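Local atomic coordinates of Nrps/pks (Streptomyces albus, PDB entry 4OPF), a protein that probably catalyses a decarboxylative chain-extension step, or passes on the growing acyl chain, as a ketosynthase domain of the AT-less polyketide synthase that makes oxazolomycin. Residues 6-11 against 246-251; 179-184 against 231-236; 277-282 against 404-409; 287-292 against 390-395. One frame throughout, in Å; residues are numbered along the deposited sequence.

Contact 1 (6-11 against 246-251)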
loop_
_atom_site.group_PDB
_atom_site.type_symbol
_atom_site.label_atom_id
_atom_site.label_comp_id
_atom_site.label_asym_id
_atom_site.label_seq_id
_atom_site.Cartn_x
_atom_site.Cartn_y
_atom_site.Cartn_z
ATOM N N PRO A 6 -17.490 -5.267 -11.226
ATOM C CA PRO A 6 -16.616 -5.038 -12.405
ATOM C C PRO A 6 -16.400 -3.524 -12.655
ATOM O O PRO A 6 -17.277 -2.848 -13.172
ATOM C CB PRO A 6 -17.388 -5.721 -13.547
ATOM C CG PRO A 6 -18.846 -5.727 -13.082
ATOM C CD PRO A 6 -18.909 -5.354 -11.610
ATOM N N TYR A 7 -15.247 -3.003 -12.258
ATOM C CA TYR A 7 -15.026 -1.562 -12.213
ATOM C C TYR A 7 -13.898 -1.194 -13.204
ATOM O O TYR A 7 -12.752 -1.543 -12.977
ATOM C CB TYR A 7 -14.663 -1.140 -10.773
ATOM C CG TYR A 7 -14.417 0.356 -10.629
ATOM C CD1 TYR A 7 -15.478 1.232 -10.428
ATOM C CD2 TYR A 7 -13.119 0.893 -10.691
ATOM C CE1 TYR A 7 -15.269 2.604 -10.319
ATOM C CE2 TYR A 7 -12.900 2.265 -10.584
ATOM C CZ TYR A 7 -13.963 3.110 -10.407
ATOM O OH TYR A 7 -13.785 4.453 -10.295
ATOM N N ASP A 8 -14.241 -0.515 -14.290
ATOM C CA ASP A 8 -13.324 -0.338 -15.428
ATOM C C ASP A 8 -12.446 0.920 -15.263
ATOM O O ASP A 8 -12.952 2.019 -15.063
ATOM C CB ASP A 8 -14.164 -0.156 -16.681
ATOM C CG ASP A 8 -14.827 -1.493 -17.193
ATOM O OD1 ASP A 8 -14.268 -2.582 -17.033
ATOM O OD2 ASP A 8 -15.880 -1.398 -17.830
ATOM N N ILE A 9 -11.157 0.782 -15.434
ATOM C CA ILE A 9 -10.256 1.910 -15.219
ATOM C C ILE A 9 -9.527 2.160 -16.511
ATOM O O ILE A 9 -8.894 1.251 -17.011
ATOM C CB ILE A 9 -9.299 1.565 -14.086
ATOM C CG1 ILE A 9 -10.029 1.561 -12.747
ATOM C CG2 ILE A 9 -8.111 2.518 -14.015
ATOM C CD1 ILE A 9 -9.253 0.756 -11.698
ATOM N N ALA A 10 -9.615 3.385 -17.039
ATOM C CA ALA A 10 -8.904 3.763 -18.242
ATOM C C ALA A 10 -7.446 4.145 -17.977
ATOM O O ALA A 10 -7.135 4.831 -17.008
ATOM C CB ALA A 10 -9.590 4.949 -18.888
ATOM N N VAL A 11 -6.561 3.695 -18.850
ATOM C CA VAL A 11 -5.213 4.211 -18.930
ATOM C C VAL A 11 -5.303 5.409 -19.846
ATOM O O VAL A 11 -5.498 5.220 -21.028
ATOM C CB VAL A 11 -4.289 3.175 -19.533
ATOM C CG1 VAL A 11 -2.878 3.736 -19.649
ATOM C CG2 VAL A 11 -4.313 1.939 -18.668
ATOM N N HIS A 246 -6.079 4.466 -23.820
ATOM C CA HIS A 246 -5.176 3.506 -24.425
ATOM C C HIS A 246 -5.572 2.056 -24.198
ATOM O O HIS A 246 -5.312 1.204 -25.025
ATOM C CB HIS A 246 -3.791 3.664 -23.814
ATOM C CG HIS A 246 -3.139 4.980 -24.093
ATOM N ND1 HIS A 246 -3.080 5.526 -25.345
ATOM C CD2 HIS A 246 -2.517 5.853 -23.276
ATOM C CE1 HIS A 246 -2.434 6.678 -25.292
ATOM N NE2 HIS A 246 -2.048 6.877 -24.051
ATOM N N ALA A 247 -6.120 1.781 -23.035
ATOM C CA ALA A 247 -6.631 0.473 -22.699
ATOM C C ALA A 247 -7.430 0.611 -21.421
ATOM O O ALA A 247 -7.439 1.668 -20.782
ATOM C CB ALA A 247 -5.500 -0.539 -22.550
ATOM N N VAL A 248 -8.110 -0.450 -21.055
ATOM C CA VAL A 248 -8.895 -0.507 -19.863
ATOM C C VAL A 248 -8.381 -1.633 -18.960
ATOM O O VAL A 248 -8.282 -2.816 -19.375
ATOM C CB VAL A 248 -10.371 -0.754 -20.220
ATOM C CG1 VAL A 248 -11.256 -0.871 -18.995
ATOM C CG2 VAL A 248 -10.874 0.397 -21.073
ATOM N N LEU A 249 -8.133 -1.286 -17.696
ATOM C CA LEU A 249 -7.869 -2.295 -16.658
ATOM C C LEU A 249 -9.186 -2.827 -16.134
ATOM O O LEU A 249 -10.007 -2.054 -15.625
ATOM C CB LEU A 249 -7.046 -1.712 -15.518
ATOM C CG LEU A 249 -6.830 -2.615 -14.305
ATOM C CD1 LEU A 249 -5.897 -3.735 -14.629
ATOM C CD2 LEU A 249 -6.232 -1.771 -13.192
ATOM N N LYS A 250 -9.395 -4.132 -16.286
ATOM C CA LYS A 250 -10.691 -4.734 -15.987
ATOM C C LYS A 250 -10.652 -5.368 -14.616
ATOM O O LYS A 250 -11.637 -5.378 -13.959
ATOM C CB LYS A 250 -11.037 -5.855 -16.973
ATOM C CG LYS A 250 -11.063 -5.462 -18.423
ATOM C CD LYS A 250 -12.260 -4.669 -18.734
ATOM C CE LYS A 250 -13.428 -5.619 -18.913
ATOM N NZ LYS A 250 -14.614 -4.749 -18.760
ATOM N N GLY A 251 -9.502 -5.923 -14.213
ATOM C CA GLY A 251 -9.376 -6.550 -12.893
ATOM C C GLY A 251 -7.917 -6.794 -12.563
ATOM O O GLY A 251 -7.067 -6.959 -13.443
HETATM O O HOH W 1 -12.997 -5.022 -11.488
HETATM O O HOH W 2 -10.395 -2.621 -12.197
#
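D8 and K250 meet in a salt bridge, K250 NZ lying 2.8 Å from D8 OD1. The amine comes in on the syn side of the carboxylate, 20° out of its plane, and the two side chains lie alongside each other, pointing the same way. The lysine chain is bent at chi2 and chi3; the chi2 bend (-74°) sets CD 3.4 Å from D8 OD1. D8 CB rests on V248 CG1. An alanine in place of D8 would probably leave the K250 ammonium without its mate in this contact and the lysine chain freer to turn. At I9 and V11 the backbones satisfy each other: I9 N donates to L249 O, and L249 N returns a 2.7 Å bond to I9 O. V11 N reaches A247 O in a nearly straight bond, and V11 O takes the N-H of H246 at 2.9 Å. D8 and A10 turn their backbone groups to L235 and K233, V248 and K250 theirs to A408 and V406. Where the chains part, water takes over: one accepts from Y7 N and donates to K250 O; another donates to Y7 O at 2.7 Å and only weakly to L249 O. H246 NE2 bonds to D94. Strands 9-17 and 247-256 pair antiparallel at the middle of the thiolase-fold sheet; on its other edge strand 247-256 makes a classic beta bulge, K250 and G251 both facing V406 of strand 401-408.

Contact 2 (179-184 against 231-236)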
loop_
_atom_site.group_PDB
_atom_site.type_symbol
_atom_site.label_atom_id
_atom_site.label_comp_id
_atom_site.label_asym_id
_atom_site.label_seq_id
_atom_site.Cartn_x
_atom_site.Cartn_y
_atom_site.Cartn_z
ATOM N N VAL A 179 -9.790 8.588 -4.765
ATOM C CA VAL A 179 -9.072 9.477 -5.692
ATOM C C VAL A 179 -9.894 9.592 -6.969
ATOM O O VAL A 179 -10.641 8.661 -7.317
ATOM C CB VAL A 179 -7.672 8.943 -6.009
ATOM C CG1 VAL A 179 -6.845 8.850 -4.748
ATOM C CG2 VAL A 179 -7.715 7.557 -6.659
ATOM N N GLU A 180 -9.757 10.702 -7.645
ATOM C CA GLU A 180 -10.319 10.858 -8.987
ATOM C C GLU A 180 -9.390 10.311 -10.076
ATOM O O GLU A 180 -9.824 10.064 -11.203
ATOM C CB GLU A 180 -10.673 12.320 -9.265
ATOM C CG GLU A 180 -9.461 13.221 -9.361
ATOM C CD GLU A 180 -9.704 14.554 -10.079
ATOM O OE1 GLU A 180 -10.295 15.465 -9.462
ATOM O OE2 GLU A 180 -9.243 14.688 -11.255
ATOM N N ALA A 181 -8.112 10.143 -9.764
ATOM C CA ALA A 181 -7.179 9.647 -10.738
ATOM C C ALA A 181 -5.968 9.200 -9.995
ATOM O O ALA A 181 -5.829 9.504 -8.820
ATOM C CB ALA A 181 -6.836 10.749 -11.734
ATOM N N ALA A 182 -5.122 8.438 -10.655
ATOM C CA ALA A 182 -3.946 7.840 -10.026
ATOM C C ALA A 182 -2.746 7.771 -10.965
ATOM O O ALA A 182 -2.876 7.431 -12.157
ATOM C CB ALA A 182 -4.259 6.434 -9.571
ATOM N N VAL A 183 -1.590 8.092 -10.431
ATOM C CA VAL A 183 -0.363 7.875 -11.124
ATOM C C VAL A 183 0.191 6.556 -10.581
ATOM O O VAL A 183 0.303 6.379 -9.355
ATOM C CB VAL A 183 0.638 8.996 -10.784
ATOM C CG1 VAL A 183 2.001 8.667 -11.304
ATOM C CG2 VAL A 183 0.178 10.335 -11.305
ATOM N N VAL A 184 0.562 5.647 -11.459
ATOM C CA VAL A 184 1.160 4.374 -11.068
ATOM C C VAL A 184 2.475 4.263 -11.822
ATOM O O VAL A 184 2.521 4.454 -13.020
ATOM C CB VAL A 184 0.241 3.217 -11.466
ATOM C CG1 VAL A 184 0.864 1.846 -11.252
ATOM C CG2 VAL A 184 -1.002 3.281 -10.632
ATOM N N LEU A 231 -1.063 7.102 -16.129
ATOM C CA LEU A 231 -2.091 7.902 -15.501
ATOM C C LEU A 231 -3.421 7.167 -15.714
ATOM O O LEU A 231 -3.778 6.845 -16.854
ATOM C CB LEU A 231 -2.111 9.335 -16.050
ATOM C CG LEU A 231 -3.210 10.271 -15.477
ATOM C CD1 LEU A 231 -3.009 10.631 -14.028
ATOM C CD2 LEU A 231 -3.309 11.576 -16.242
ATOM N N LEU A 232 -4.153 6.960 -14.626
ATOM C CA LEU A 232 -5.407 6.224 -14.592
ATOM C C LEU A 232 -6.574 7.037 -14.094
ATOM O O LEU A 232 -6.439 7.836 -13.163
ATOM C CB LEU A 232 -5.267 5.063 -13.657
ATOM C CG LEU A 232 -4.075 4.143 -13.843
ATOM C CD1 LEU A 232 -4.088 3.027 -12.821
ATOM C CD2 LEU A 232 -4.037 3.528 -15.225
ATOM N N LYS A 233 -7.731 6.801 -14.670
ATOM C CA LYS A 233 -9.003 7.395 -14.220
ATOM C C LYS A 233 -10.128 6.346 -14.391
ATOM O O LYS A 233 -10.041 5.489 -15.260
ATOM C CB LYS A 233 -9.392 8.552 -15.126
ATOM C CG LYS A 233 -8.574 9.800 -14.969
ATOM C CD LYS A 233 -8.930 10.901 -15.972
ATOM C CE LYS A 233 -10.294 11.494 -15.715
ATOM N NZ LYS A 233 -10.282 12.881 -16.268
ATOM N N PRO A 234 -11.223 6.501 -13.683
ATOM C CA PRO A 234 -12.373 5.625 -13.940
ATOM C C PRO A 234 -12.832 5.805 -15.399
ATOM O O PRO A 234 -12.831 6.944 -15.921
ATOM C CB PRO A 234 -13.443 6.177 -12.973
ATOM C CG PRO A 234 -12.671 6.927 -11.904
ATOM C CD PRO A 234 -11.528 7.535 -12.680
ATOM N N LEU A 235 -13.136 4.712 -16.077
ATOM C CA LEU A 235 -13.509 4.786 -17.510
ATOM C C LEU A 235 -14.651 5.762 -17.805
ATOM O O LEU A 235 -14.568 6.535 -18.752
ATOM C CB LEU A 235 -13.867 3.424 -18.047
ATOM C CG LEU A 235 -14.282 3.333 -19.518
ATOM C CD1 LEU A 235 -13.184 3.848 -20.441
ATOM C CD2 LEU A 235 -14.631 1.887 -19.921
ATOM N N ALA A 236 -15.723 5.751 -17.020
ATOM C CA ALA A 236 -16.836 6.670 -17.343
ATOM C C ALA A 236 -16.386 8.114 -17.239
ATOM O O ALA A 236 -16.793 8.950 -18.048
ATOM C CB ALA A 236 -18.033 6.413 -16.440
#
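A182 and L232 form an antiparallel hydrogen-bonded pair, their CA atoms 5.1 Å apart, in strands that run at 152° to each other. A182 N donates a hydrogen bond to L232 O at 2.9 Å, and L232 N donates one to A182 O at 2.8 Å, in the plane of that carbonyl. The next pair, V183 with L231, is non-hydrogen-bonded, and L231 CA adds a CA-H...O contact to A182 O. Strand 181-188 lies between strands 107-112 and 226-234 in the large mixed sheet of the thiolase-type ketosynthase fold, and it bonds to strand 107-112 through A181 and V183. On the face shared by A182 and L232, the leucine's CG stands anti to its carbonyl carbon (chi1 -51°), and its CD1 meets V184 CG2 at 3.8 Å, the two side chains crossing obliquely. Helix 162-175 packs on this face through A170 and L167. The other face carries L231, whose CD1 sits 4.2 Å from V183 CG2 and also touches A182 O. A181 CB rests against K233 CG at 3.8 Å, while E180 O meets P234 CD at 3.4 Å. Of the charged ends, E180 bridges to R105 and K233 NZ to D243.

Contact 3 (277-282 against 404-409)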
loop_
_atom_site.group_PDB
_atom_site.type_symbol
_atom_site.label_atom_id
_atom_site.label_comp_id
_atom_site.label_asym_id
_atom_site.label_seq_id
_atom_site.Cartn_x
_atom_site.Cartn_y
_atom_site.Cartn_z
ATOM N N ARG A 277 -8.773 -15.147 -9.324
ATOM C CA ARG A 277 -9.351 -13.958 -8.720
ATOM C C ARG A 277 -9.378 -12.762 -9.644
ATOM O O ARG A 277 -10.368 -12.013 -9.699
ATOM C CB ARG A 277 -8.600 -13.643 -7.405
ATOM C CG ARG A 277 -9.092 -12.434 -6.644
ATOM C CD ARG A 277 -10.525 -12.605 -6.065
ATOM N NE ARG A 277 -10.916 -11.304 -5.494
ATOM C CZ ARG A 277 -12.157 -10.855 -5.380
ATOM N NH1 ARG A 277 -12.361 -9.635 -4.886
ATOM N NH2 ARG A 277 -13.181 -11.613 -5.776
ATOM N N ALA A 278 -8.300 -12.497 -10.359
ATOM C CA ALA A 278 -8.310 -11.327 -11.255
ATOM C C ALA A 278 -9.359 -11.485 -12.338
ATOM O O ALA A 278 -10.033 -10.511 -12.737
ATOM C CB ALA A 278 -6.966 -11.111 -11.915
ATOM N N LEU A 279 -9.465 -12.687 -12.859
ATOM C CA LEU A 279 -10.523 -12.985 -13.844
ATOM C C LEU A 279 -11.929 -12.775 -13.346
ATOM O O LEU A 279 -12.745 -12.193 -14.065
ATOM C CB LEU A 279 -10.476 -14.430 -14.274
ATOM C CG LEU A 279 -9.513 -14.775 -15.359
ATOM C CD1 LEU A 279 -9.820 -16.256 -15.644
ATOM C CD2 LEU A 279 -9.729 -13.958 -16.652
ATOM N N ALA A 280 -12.223 -13.264 -12.140
ATOM C CA ALA A 280 -13.497 -13.012 -11.517
ATOM C C ALA A 280 -13.778 -11.526 -11.350
ATOM O O ALA A 280 -14.885 -11.088 -11.641
ATOM C CB ALA A 280 -13.590 -13.731 -10.163
ATOM N N LYS A 281 -12.793 -10.727 -10.932
ATOM C CA LYS A 281 -13.023 -9.305 -10.741
ATOM C C LYS A 281 -13.270 -8.643 -12.086
ATOM O O LYS A 281 -14.008 -7.675 -12.181
ATOM C CB LYS A 281 -11.820 -8.614 -10.045
ATOM C CG LYS A 281 -11.652 -9.007 -8.570
ATOM C CD LYS A 281 -10.330 -8.515 -7.936
ATOM C CE LYS A 281 -10.441 -7.112 -7.331
ATOM N NZ LYS A 281 -9.158 -6.640 -6.664
ATOM N N ALA A 282 -12.634 -9.159 -13.126
ATOM C CA ALA A 282 -12.768 -8.595 -14.429
ATOM C C ALA A 282 -14.143 -8.898 -15.088
ATOM O O ALA A 282 -14.553 -8.210 -16.001
ATOM C CB ALA A 282 -11.689 -9.168 -15.278
ATOM N N HIS A 404 -1.711 -10.371 -10.656
ATOM C CA HIS A 404 -2.166 -10.661 -11.999
ATOM C C HIS A 404 -3.202 -9.639 -12.399
ATOM O O HIS A 404 -4.107 -9.319 -11.643
ATOM C CB HIS A 404 -2.769 -12.077 -12.019
ATOM C CG HIS A 404 -3.115 -12.615 -13.380
ATOM N ND1 HIS A 404 -2.177 -13.149 -14.242
ATOM C CD2 HIS A 404 -4.317 -12.795 -13.986
ATOM C CE1 HIS A 404 -2.783 -13.565 -15.341
ATOM N NE2 HIS A 404 -4.082 -13.399 -15.196
ATOM N N ALA A 405 -3.061 -9.092 -13.598
ATOM C CA ALA A 405 -3.945 -8.052 -14.078
ATOM C C ALA A 405 -4.516 -8.459 -15.427
ATOM O O ALA A 405 -3.800 -9.053 -16.253
ATOM C CB ALA A 405 -3.184 -6.747 -14.208
ATOM N N VAL A 406 -5.770 -8.087 -15.655
ATOM C CA VAL A 406 -6.494 -8.315 -16.903
ATOM C C VAL A 406 -6.849 -6.969 -17.527
ATOM O O VAL A 406 -7.451 -6.131 -16.881
ATOM C CB VAL A 406 -7.780 -9.131 -16.647
ATOM C CG1 VAL A 406 -8.557 -9.354 -17.925
ATOM C CG2 VAL A 406 -7.424 -10.481 -16.055
ATOM N N LEU A 407 -6.457 -6.781 -18.792
ATOM C CA LEU A 407 -6.627 -5.559 -19.550
ATOM C C LEU A 407 -7.361 -5.784 -20.896
ATOM O O LEU A 407 -7.270 -6.887 -21.479
ATOM C CB LEU A 407 -5.259 -5.008 -19.808
ATOM C CG LEU A 407 -4.477 -4.624 -18.559
ATOM C CD1 LEU A 407 -3.052 -5.045 -18.699
ATOM C CD2 LEU A 407 -4.546 -3.111 -18.449
ATOM N N ALA A 408 -8.111 -4.762 -21.346
ATOM C CA ALA A 408 -8.938 -4.810 -22.529
ATOM C C ALA A 408 -8.563 -3.647 -23.425
ATOM O O ALA A 408 -8.207 -2.543 -22.935
ATOM C CB ALA A 408 -10.421 -4.735 -22.189
ATOM N N GLY A 409 -8.666 -3.875 -24.728
ATOM C CA GLY A 409 -8.518 -2.825 -25.706
ATOM C C GLY A 409 -9.741 -1.929 -25.674
ATOM O O GLY A 409 -10.782 -2.334 -25.175
#
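With CG1 anti to the backbone N (chi1 179°), V406 spreads its two methyls against helix 277-282: CG1 goes to A282, and CG2, beside the backbone N, goes to A278 and L279. H404 has its CG anti to the backbone N as well (chi1 -172°), and the edge of its ring is met by A278. The helix and strand run 35° apart, their axes 7.8 Å from each other at the closest point, and no hydrogen bond joins them. A278 comes nearest of the helix residues. Its CB lies 3.4 Å from H404 O and 3.8 Å from H404 CD2, in the plane of the imidazole, so the methyl abuts the rim of the ring and not a face. The same CB is 4.2 Å from V406 CG2. One turn on, A282 CB meets V406 CG1 at 4.1 Å, and from the flank L279 CD2 reaches V406 CG2 at 4.2 Å. Two alanines four residues apart, both directed at the strand, let the helix backbone come close to it. Both ring nitrogens of H404 are engaged: ND1 bonds to S394 OG and NE2 to Y314 OH, which would fix the rotation of the ring. R277 and K281 both form salt bridges to D178 of the second subunit, and K281 NZ also bonds to I252 O. Strand 401-408 runs between strands 247-256 and 390-396, while helix 300-314 closes in beside L279 and V406 through Y314.

Contact 4 (287-292 against 390-395)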
loop_
_atom_site.group_PDB
_atom_site.type_symbol
_atom_site.label_atom_id
_atom_site.label_comp_id
_atom_site.label_asym_id
_atom_site.label_seq_id
_atom_site.Cartn_x
_atom_site.Cartn_y
_atom_site.Cartn_z
ATOM N N ASP A 287 -11.704 -17.865 -21.697
ATOM C CA ASP A 287 -11.418 -18.035 -23.120
ATOM C C ASP A 287 -11.298 -16.734 -23.905
ATOM O O ASP A 287 -10.773 -16.728 -25.004
ATOM C CB ASP A 287 -12.528 -18.880 -23.770
ATOM C CG ASP A 287 -12.249 -20.394 -23.731
ATOM O OD1 ASP A 287 -11.125 -20.866 -23.507
ATOM O OD2 ASP A 287 -13.212 -21.151 -23.949
ATOM N N ASP A 288 -11.822 -15.633 -23.370
ATOM C CA ASP A 288 -11.712 -14.362 -24.031
ATOM C C ASP A 288 -10.353 -13.722 -23.866
ATOM O O ASP A 288 -10.036 -12.811 -24.629
ATOM C CB ASP A 288 -12.796 -13.406 -23.555
ATOM C CG ASP A 288 -14.189 -13.823 -24.050
ATOM O OD1 ASP A 288 -14.303 -14.429 -25.107
ATOM O OD2 ASP A 288 -15.154 -13.533 -23.365
ATOM N N VAL A 289 -9.560 -14.185 -22.909
ATOM C CA VAL A 289 -8.199 -13.632 -22.719
ATOM C C VAL A 289 -7.303 -14.364 -23.721
ATOM O O VAL A 289 -7.106 -15.556 -23.629
ATOM C CB VAL A 289 -7.708 -13.802 -21.285
ATOM C CG1 VAL A 289 -6.307 -13.237 -21.092
ATOM C CG2 VAL A 289 -8.674 -13.147 -20.299
ATOM N N THR A 290 -6.766 -13.596 -24.647
ATOM C CA THR A 290 -6.061 -14.072 -25.828
ATOM C C THR A 290 -4.548 -14.128 -25.677
ATOM O O THR A 290 -3.884 -14.935 -26.352
ATOM C CB THR A 290 -6.419 -13.140 -26.990
ATOM O OG1 THR A 290 -7.820 -13.214 -27.181
ATOM C CG2 THR A 290 -5.719 -13.467 -28.288
ATOM N N TYR A 291 -3.990 -13.283 -24.824
ATOM C CA TYR A 291 -2.552 -13.193 -24.651
ATOM C C TYR A 291 -2.224 -12.993 -23.175
ATOM O O TYR A 291 -2.913 -12.247 -22.495
ATOM C CB TYR A 291 -2.040 -11.982 -25.417
ATOM C CG TYR A 291 -0.535 -11.802 -25.398
ATOM C CD1 TYR A 291 0.239 -12.435 -26.330
ATOM C CD2 TYR A 291 0.113 -11.016 -24.425
ATOM C CE1 TYR A 291 1.602 -12.302 -26.367
ATOM C CE2 TYR A 291 1.507 -10.894 -24.426
ATOM C CZ TYR A 291 2.237 -11.513 -25.412
ATOM O OH TYR A 291 3.615 -11.414 -25.513
ATOM N N ILE A 292 -1.189 -13.661 -22.688
ATOM C CA ILE A 292 -0.676 -13.476 -21.353
ATOM C C ILE A 292 0.827 -13.138 -21.424
ATOM O O ILE A 292 1.627 -13.909 -21.960
ATOM C CB ILE A 292 -0.857 -14.738 -20.541
ATOM C CG1 ILE A 292 -2.354 -15.113 -20.541
ATOM C CG2 ILE A 292 -0.351 -14.587 -19.131
ATOM C CD1 ILE A 292 -2.629 -16.356 -19.798
ATOM N N LEU A 390 -8.387 -8.827 -25.219
ATOM C CA LEU A 390 -8.134 -8.970 -23.819
ATOM C C LEU A 390 -6.796 -9.686 -23.630
ATOM O O LEU A 390 -6.475 -10.626 -24.359
ATOM C CB LEU A 390 -9.217 -9.789 -23.142
ATOM C CG LEU A 390 -10.533 -9.061 -22.903
ATOM C CD1 LEU A 390 -11.684 -10.037 -22.919
ATOM C CD2 LEU A 390 -10.567 -8.372 -21.550
ATOM N N ALA A 391 -6.032 -9.182 -22.671
ATOM C CA ALA A 391 -4.729 -9.684 -22.300
ATOM C C ALA A 391 -4.506 -9.613 -20.787
ATOM O O ALA A 391 -5.207 -8.896 -20.063
ATOM C CB ALA A 391 -3.652 -8.902 -23.049
ATOM N N ALA A 392 -3.569 -10.401 -20.300
ATOM C CA ALA A 392 -3.255 -10.439 -18.886
ATOM C C ALA A 392 -1.746 -10.376 -18.676
ATOM O O ALA A 392 -0.949 -10.630 -19.611
ATOM C CB ALA A 392 -3.811 -11.661 -18.226
ATOM N N VAL A 393 -1.366 -9.995 -17.454
ATOM C CA VAL A 393 0.008 -9.793 -17.049
ATOM C C VAL A 393 0.183 -10.363 -15.672
ATOM O O VAL A 393 -0.591 -10.102 -14.792
ATOM C CB VAL A 393 0.374 -8.323 -16.985
ATOM C CG1 VAL A 393 1.882 -8.176 -16.718
ATOM C CG2 VAL A 393 0.114 -7.633 -18.295
ATOM N N SER A 394 1.229 -11.145 -15.480
ATOM C CA SER A 394 1.509 -11.783 -14.238
ATOM C C SER A 394 2.819 -11.331 -13.693
ATOM O O SER A 394 3.778 -11.149 -14.440
ATOM C CB SER A 394 1.641 -13.269 -14.455
ATOM O OG SER A 394 0.367 -13.819 -14.730
ATOM N N SER A 395 2.903 -11.267 -12.374
ATOM C CA SER A 395 4.178 -11.121 -11.714
ATOM C C SER A 395 4.187 -11.868 -10.398
ATOM O O SER A 395 3.413 -11.538 -9.519
ATOM C CB SER A 395 4.420 -9.620 -11.477
ATOM O OG SER A 395 5.726 -9.439 -10.999
#
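L390 holds segment 287-292 by both its carbonyl and its side chain. T290 N donates to L390 O at 3.0 Å from 38° above the carbonyl plane. L390 CB meets D288 O, and its CD1 lies 3.6 Å from D288 CB, so the leucine lies against the 3-10 turn ahead of the strand. Farther along, A392 N bonds to Y291 O at 2.9 Å, in the carbonyl plane, and Y291 O also takes a 3.1 Å approach from the CA of A391. I292 and A392 then make a parallel bridge, the I292 CA resting on A392 O at 3.3 Å. These are the short strand 291-293 and strand 390-396, parallel neighbours in the large mixed sheet of the thiolase-type fold. On the face of A392, V289 CG1, anti to its backbone N (chi1 180°), stands 4.1 Å from A392 CB, and I292 CG1 lies 4.4 Å from the same A392 CB. Helix 300-314 closes this face, Y314 touching V289, I292 and A392. On the opposite face Y291 and A391 meet CB to CB, and helix 338-352 packs there, its K345 bonding to Y291 OH. T290 OG1 is tied to P388 O, and V289 O to R315.

All four contacts belong to one mixed sheet, whose strands 181-188, 226-234, 9-17, 247-256, 401-408, 390-396 and 291-293 lie in that order. Contact 2 pairs the first two, contact 1 the next two and contact 4 the last two; contact 3 lays helix 268-282 on strand 401-408. Centres of contacts 1 and 2, and of 1 and 3, are about 9 Å apart, those of 3 and 4 about 8 Å, and those of 2 and 4 about 22 Å. Along the chain, contact 2 falls within the span bridged by contact 1, and contact 4 within that of contact 3. The N-terminal strand 9-17 thus joins the earlier and later parts of the ketosynthase into one sheet.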